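Local coordinates for invasion-associated protein B (Bartonella henselae, PDB 3DTD) that is of unknown molecular function but is probably associated with host-cell invasion by this bacterium, at residues Tyr29-Gly37 with Val44-Val52. Residues are numbered along the deposited sequence; the frame is centred on the assembly and turned at random.
Sequences YGLWSINCG and VCFMHRQEV
Paired backbones tie S33, N35 and G37 to H48, F46 and V44, two hydrogen bonds to each pair, the straightest being F46 N to N35 O at 173°. Covalent linkage is added at the non-hydrogen-bonded pair C36-C45, where SG joins SG at 2.0 Å and the CA atoms draw in to 4.0 Å. This is a cross-strand disulfide linking the two strands of an antiparallel β-hairpin, 32-39 and 42-52, within the larger antiparallel sheet; C45 and M47, on the same face, pack against helix 155-168.

Aromatic contacts divide between the two faces. The W32 indole lies between R49 CB, 3.6 Å from the six-membered ring centroid and almost on its normal, and M47 CE, 4.2 Å from the same centroid, over the opposite face but displaced toward the rim; NE1 is hydrogen-bonded to Q151 O. On the face carrying S33 and N35, H48 sets CG between its backbone N and carbonyl carbon (chi1 60°), which leans its imidazole across to the partner strand, with S33 CB over one face. There NE2 donates to N35 OD1 at 2.7 Å, on a carbonyl lone pair and in the ring plane, with amide and ring nearly coplanar, while N35 ND2 is hydrogen-bonded to T26 OG1; together these bonds fix the amide's rotation.

R49 ends the contact with a hydrogen bond to a carbonyl and a salt bridge along its own strand. Its NH1 reaches L31 O at 2.9 Å with a bent bond, and L31 CB sits over one face of the guanidinium, off toward its rim. In the salt bridge E51 is gripped side-on, NE meeting OE2 at 2.8 Å and NH2 meeting OE1, both from above the carboxylate plane; OE2 also accepts from Q151 N.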
ATOM      1  N   TYR C  29      14.822 -36.283   2.730  1.00 38.49           N
ATOM      2  CA  TYR C  29      14.714 -37.714   2.978  1.00 35.59           C
ATOM      3  C   TYR C  29      13.395 -37.984   3.670  1.00 35.89           C
ATOM      4  O   TYR C  29      13.272 -37.805   4.883  1.00 39.14           O
ATOM      5  CB  TYR C  29      15.895 -38.219   3.812  1.00 38.46           C
ATOM      6  CG  TYR C  29      17.211 -38.094   3.089  1.00 40.34           C
ATOM      7  CD1 TYR C  29      17.633 -39.081   2.200  1.00 37.32           C
ATOM      8  CD2 TYR C  29      18.025 -36.976   3.273  1.00 37.19           C
ATOM      9  CE1 TYR C  29      18.833 -38.963   1.519  1.00 40.51           C
ATOM     10  CE2 TYR C  29      19.229 -36.847   2.591  1.00 38.02           C
ATOM     11  CZ  TYR C  29      19.626 -37.843   1.717  1.00 40.26           C
ATOM     12  OH  TYR C  29      20.815 -37.727   1.043  1.00 49.69           O
ATOM     13  N   GLY C  30      12.409 -38.394   2.875  1.00 35.05           N
ATOM     14  CA  GLY C  30      11.050 -38.586   3.347  1.00 34.46           C
ATOM     15  C   GLY C  30      10.472 -37.254   3.767  1.00 36.65           C
ATOM     16  O   GLY C  30      10.313 -36.351   2.947  1.00 38.74           O
ATOM     17  N   LEU C  31      10.186 -37.133   5.059  1.00 34.91           N
ATOM     18  CA  LEU C  31       9.650 -35.902   5.625  1.00 32.62           C
ATOM     19  C   LEU C  31      10.747 -35.058   6.279  1.00 32.59           C
ATOM     20  O   LEU C  31      10.493 -33.950   6.745  1.00 34.77           O
ATOM     21  CB  LEU C  31       8.531 -36.213   6.622  1.00 30.30           C
ATOM     22  CG  LEU C  31       7.242 -36.843   6.081  1.00 31.89           C
ATOM     23  CD1 LEU C  31       6.318 -37.224   7.215  1.00 24.81           C
ATOM     24  CD2 LEU C  31       6.519 -35.920   5.106  1.00 28.33           C
ATOM     25  N   TRP C  32      11.970 -35.575   6.285  1.00 34.26           N
ATOM     26  CA  TRP C  32      13.085 -34.906   6.949  1.00 34.16           C
ATOM     27  C   TRP C  32      13.988 -34.157   5.979  1.00 35.27           C
ATOM     28  O   TRP C  32      14.178 -34.583   4.839  1.00 33.73           O
ATOM     29  CB  TRP C  32      13.876 -35.903   7.801  1.00 31.59           C
ATOM     30  CG  TRP C  32      13.182 -36.207   9.079  1.00 30.31           C
ATOM     31  CD1 TRP C  32      12.114 -37.039   9.255  1.00 26.72           C
ATOM     32  CD2 TRP C  32      13.479 -35.653  10.369  1.00 29.99           C
ATOM     33  NE1 TRP C  32      11.731 -37.044  10.574  1.00 29.99           N
ATOM     34  CE2 TRP C  32      12.554 -36.204  11.282  1.00 30.83           C
ATOM     35  CE3 TRP C  32      14.440 -34.745  10.841  1.00 28.86           C
ATOM     36  CZ2 TRP C  32      12.563 -35.882  12.644  1.00 32.14           C
ATOM     37  CZ3 TRP C  32      14.450 -34.427  12.194  1.00 30.04           C
ATOM     38  CH2 TRP C  32      13.515 -34.995  13.079  1.00 32.64           C
ATOM     39  N   SER C  33      14.516 -33.026   6.444  1.00 35.32           N
ATOM     40  CA  SER C  33      15.396 -32.174   5.644  1.00 33.97           C
ATOM     41  C   SER C  33      16.803 -32.085   6.234  1.00 34.89           C
ATOM     42  O   SER C  33      16.984 -32.204   7.443  1.00 31.89           O
ATOM     43  CB  SER C  33      14.808 -30.768   5.504  1.00 35.00           C
ATOM     44  OG  SER C  33      13.533 -30.795   4.886  1.00 40.13           O
ATOM     45  N   ILE C  34      17.792 -31.879   5.364  1.00 37.30           N
ATOM     46  CA  ILE C  34      19.182 -31.693   5.778  1.00 37.86           C
ATOM     47  C   ILE C  34      19.784 -30.427   5.162  1.00 38.20           C
ATOM     48  O   ILE C  34      19.728 -30.221   3.945  1.00 37.73           O
ATOM     49  CB  ILE C  34      20.072 -32.935   5.453  1.00 39.31           C
ATOM     50  CG1 ILE C  34      19.673 -34.118   6.333  1.00 39.00           C
ATOM     51  CG2 ILE C  34      21.566 -32.632   5.662  1.00 35.83           C
ATOM     52  CD1 ILE C  34      20.289 -35.413   5.922  1.00 40.74           C
ATOM     53  N   ASN C  35      20.341 -29.580   6.026  1.00 40.62           N
ATOM     54  CA  ASN C  35      21.081 -28.400   5.607  1.00 42.02           C
ATOM     55  C   ASN C  35      22.448 -28.362   6.272  1.00 44.93           C
ATOM     56  O   ASN C  35      22.585 -28.709   7.442  1.00 47.27           O
ATOM     57  CB  ASN C  35      20.294 -27.128   5.922  1.00 40.02           C
ATOM     58  CG  ASN C  35      19.126 -26.915   4.979  1.00 40.83           C
ATOM     59  OD1 ASN C  35      17.984 -27.234   5.304  1.00 42.20           O
ATOM     60  ND2 ASN C  35      19.411 -26.377   3.797  1.00 36.97           N
ATOM     61  N   CYS C  36      23.458 -27.962   5.511  1.00 51.81           N
ATOM     62  CA  CYS C  36      24.806 -27.827   6.042  1.00 58.08           C
ATOM     63  C   CYS C  36      25.265 -26.378   6.017  1.00 62.37           C
ATOM     64  O   CYS C  36      24.949 -25.632   5.097  1.00 64.73           O
ATOM     65  CB  CYS C  36      25.790 -28.710   5.272  1.00 57.08           C
ATOM     66  SG  CYS C  36      25.390 -30.478   5.301  1.00 60.66           S
ATOM     67  N   GLY C  37      26.006 -25.991   7.047  1.00 59.53           N
ATOM     68  CA  GLY C  37      26.609 -24.670   7.122  1.00 56.04           C
ATOM     69  C   GLY C  37      27.954 -24.752   7.812  1.00 53.10           C
ATOM     70  O   GLY C  37      28.211 -25.686   8.568  1.00 53.77           O
ATOM     71  N   VAL C  44      29.110 -28.042   9.532  1.00 53.42           N
ATOM     72  CA  VAL C  44      28.120 -28.609  10.440  1.00 48.95           C
ATOM     73  C   VAL C  44      26.819 -28.862   9.676  1.00 48.81           C
ATOM     74  O   VAL C  44      26.255 -27.958   9.058  1.00 45.68           O
ATOM     75  CB  VAL C  44      27.876 -27.694  11.679  1.00 47.29           C
ATOM     76  CG1 VAL C  44      26.750 -28.239  12.560  1.00 48.17           C
ATOM     77  CG2 VAL C  44      29.153 -27.543  12.500  1.00 50.57           C
ATOM     78  N   CYS C  45      26.356 -30.102   9.723  1.00 56.34           N
ATOM     79  CA  CYS C  45      25.132 -30.486   9.043  1.00 51.96           C
ATOM     80  C   CYS C  45      24.052 -30.835  10.048  1.00 48.26           C
ATOM     81  O   CYS C  45      24.295 -31.558  11.011  1.00 48.50           O
ATOM     82  CB  CYS C  45      25.392 -31.658   8.099  1.00 53.49           C
ATOM     83  SG  CYS C  45      26.554 -31.266   6.779  1.00 59.90           S
ATOM     84  N   PHE C  46      22.859 -30.302   9.827  1.00 46.54           N
ATOM     85  CA  PHE C  46      21.740 -30.583  10.714  1.00 45.10           C
ATOM     86  C   PHE C  46      20.532 -31.199  10.015  1.00 40.80           C
ATOM     87  O   PHE C  46      20.312 -31.016   8.819  1.00 37.09           O
ATOM     88  CB  PHE C  46      21.360 -29.367  11.583  1.00 47.57           C
ATOM     89  CG  PHE C  46      20.984 -28.133  10.806  1.00 53.21           C
ATOM     90  CD1 PHE C  46      19.646 -27.833  10.561  1.00 57.17           C
ATOM     91  CD2 PHE C  46      21.963 -27.246  10.356  1.00 55.86           C
ATOM     92  CE1 PHE C  46      19.286 -26.682   9.855  1.00 57.79           C
ATOM     93  CE2 PHE C  46      21.617 -26.096   9.643  1.00 61.68           C
ATOM     94  CZ  PHE C  46      20.272 -25.812   9.395  1.00 59.18           C
ATOM     95  N   MET C  47      19.761 -31.928  10.811  1.00 40.92           N
ATOM     96  CA  MET C  47      18.643 -32.743  10.382  1.00 36.75           C
ATOM     97  C   MET C  47      17.407 -32.103  10.982  1.00 35.78           C
ATOM     98  O   MET C  47      17.336 -31.938  12.197  1.00 35.37           O
ATOM     99  CB  MET C  47      18.843 -34.107  11.017  1.00 40.98           C
ATOM    100  CG  MET C  47      18.299 -35.280  10.300  1.00 41.94           C
ATOM    101  SD  MET C  47      18.706 -36.758  11.261  1.00 31.55           S
ATOM    102  CE  MET C  47      17.099 -37.506  11.174  1.00 28.66           C
ATOM    103  N   HIS C  48      16.432 -31.729  10.162  1.00 36.12           N
ATOM    104  CA  HIS C  48      15.288 -30.983  10.697  1.00 33.95           C
ATOM    105  C   HIS C  48      13.926 -31.296  10.093  1.00 33.69           C
ATOM    106  O   HIS C  48      13.826 -31.805   8.983  1.00 32.58           O
ATOM    107  CB  HIS C  48      15.555 -29.470  10.687  1.00 31.25           C
ATOM    108  CG  HIS C  48      15.822 -28.910   9.327  1.00 33.61           C
ATOM    109  ND1 HIS C  48      14.857 -28.263   8.589  1.00 36.89           N
ATOM    110  CD2 HIS C  48      16.943 -28.904   8.569  1.00 31.33           C
ATOM    111  CE1 HIS C  48      15.374 -27.874   7.439  1.00 36.66           C
ATOM    112  NE2 HIS C  48      16.637 -28.254   7.400  1.00 34.86           N
ATOM    113  N   ARG C  49      12.890 -30.978  10.866  1.00 34.61           N
ATOM    114  CA  ARG C  49      11.498 -31.256  10.536  1.00 35.47           C
ATOM    115  C   ARG C  49      10.579 -30.245  11.240  1.00 37.50           C
ATOM    116  O   ARG C  49      10.729 -29.994  12.436  1.00 37.22           O
ATOM    117  CB  ARG C  49      11.144 -32.686  10.969  1.00 34.53           C
ATOM    118  CG  ARG C  49       9.658 -33.020  10.997  1.00 32.80           C
ATOM    119  CD  ARG C  49       9.208 -33.627   9.686  1.00 34.51           C
ATOM    120  NE  ARG C  49       7.762 -33.536   9.500  1.00 35.25           N
ATOM    121  CZ  ARG C  49       7.165 -33.107   8.392  1.00 35.17           C
ATOM    122  NH1 ARG C  49       7.872 -32.735   7.331  1.00 34.56           N
ATOM    123  NH2 ARG C  49       5.846 -33.069   8.346  1.00 33.44           N
ATOM    124  N   GLN C  50       9.646 -29.664  10.530  1.00 39.06           N
ATOM    125  CA  GLN C  50       8.619 -28.941  11.197  1.00 38.82           C
ATOM    126  C   GLN C  50       7.263 -29.470  10.922  1.00 35.44           C
ATOM    127  O   GLN C  50       7.033 -30.043   9.920  1.00 36.10           O
ATOM    128  CB  GLN C  50       8.737 -27.454  10.965  1.00 37.86           C
ATOM    129  CG  GLN C  50       8.482 -27.027   9.619  1.00 50.42           C
ATOM    130  CD  GLN C  50       8.946 -25.649   9.367  1.00 51.58           C
ATOM    131  OE1 GLN C  50       8.686 -25.107   8.339  1.00 47.86           O
ATOM    132  NE2 GLN C  50       9.636 -25.078  10.302  1.00 56.67           N
ATOM    133  N   GLU C  51       6.380 -29.304  11.872  1.00 34.08           N
ATOM    134  CA  GLU C  51       4.990 -29.712  11.745  1.00 36.16           C
ATOM    135  C   GLU C  51       4.070 -28.494  11.763  1.00 37.00           C
ATOM    136  O   GLU C  51       4.270 -27.559  12.538  1.00 36.14           O
ATOM    137  CB  GLU C  51       4.594 -30.704  12.843  1.00 37.80           C
ATOM    138  CG  GLU C  51       5.538 -31.900  13.034  1.00 38.06           C
ATOM    139  CD  GLU C  51       5.488 -32.937  11.905  1.00 42.91           C
ATOM    140  OE1 GLU C  51       4.596 -32.873  11.027  1.00 47.50           O
ATOM    141  OE2 GLU C  51       6.355 -33.835  11.904  1.00 43.92           O
ATOM    142  N   VAL C  52       3.064 -28.516  10.896  1.00 38.91           N
ATOM    143  CA  VAL C  52       2.132 -27.402  10.745  1.00 38.26           C
ATOM    144  C   VAL C  52       0.694 -27.831  11.040  1.00 40.34           C
ATOM    145  O   VAL C  52       0.381 -29.023  11.031  1.00 40.15           O
ATOM    146  CB  VAL C  52       2.222 -26.734   9.329  1.00 36.53           C
ATOM    147  CG1 VAL C  52       3.643 -26.261   9.032  1.00 32.80           C
ATOM    148  CG2 VAL C  52       1.726 -27.671   8.228  1.00 34.01           C
TER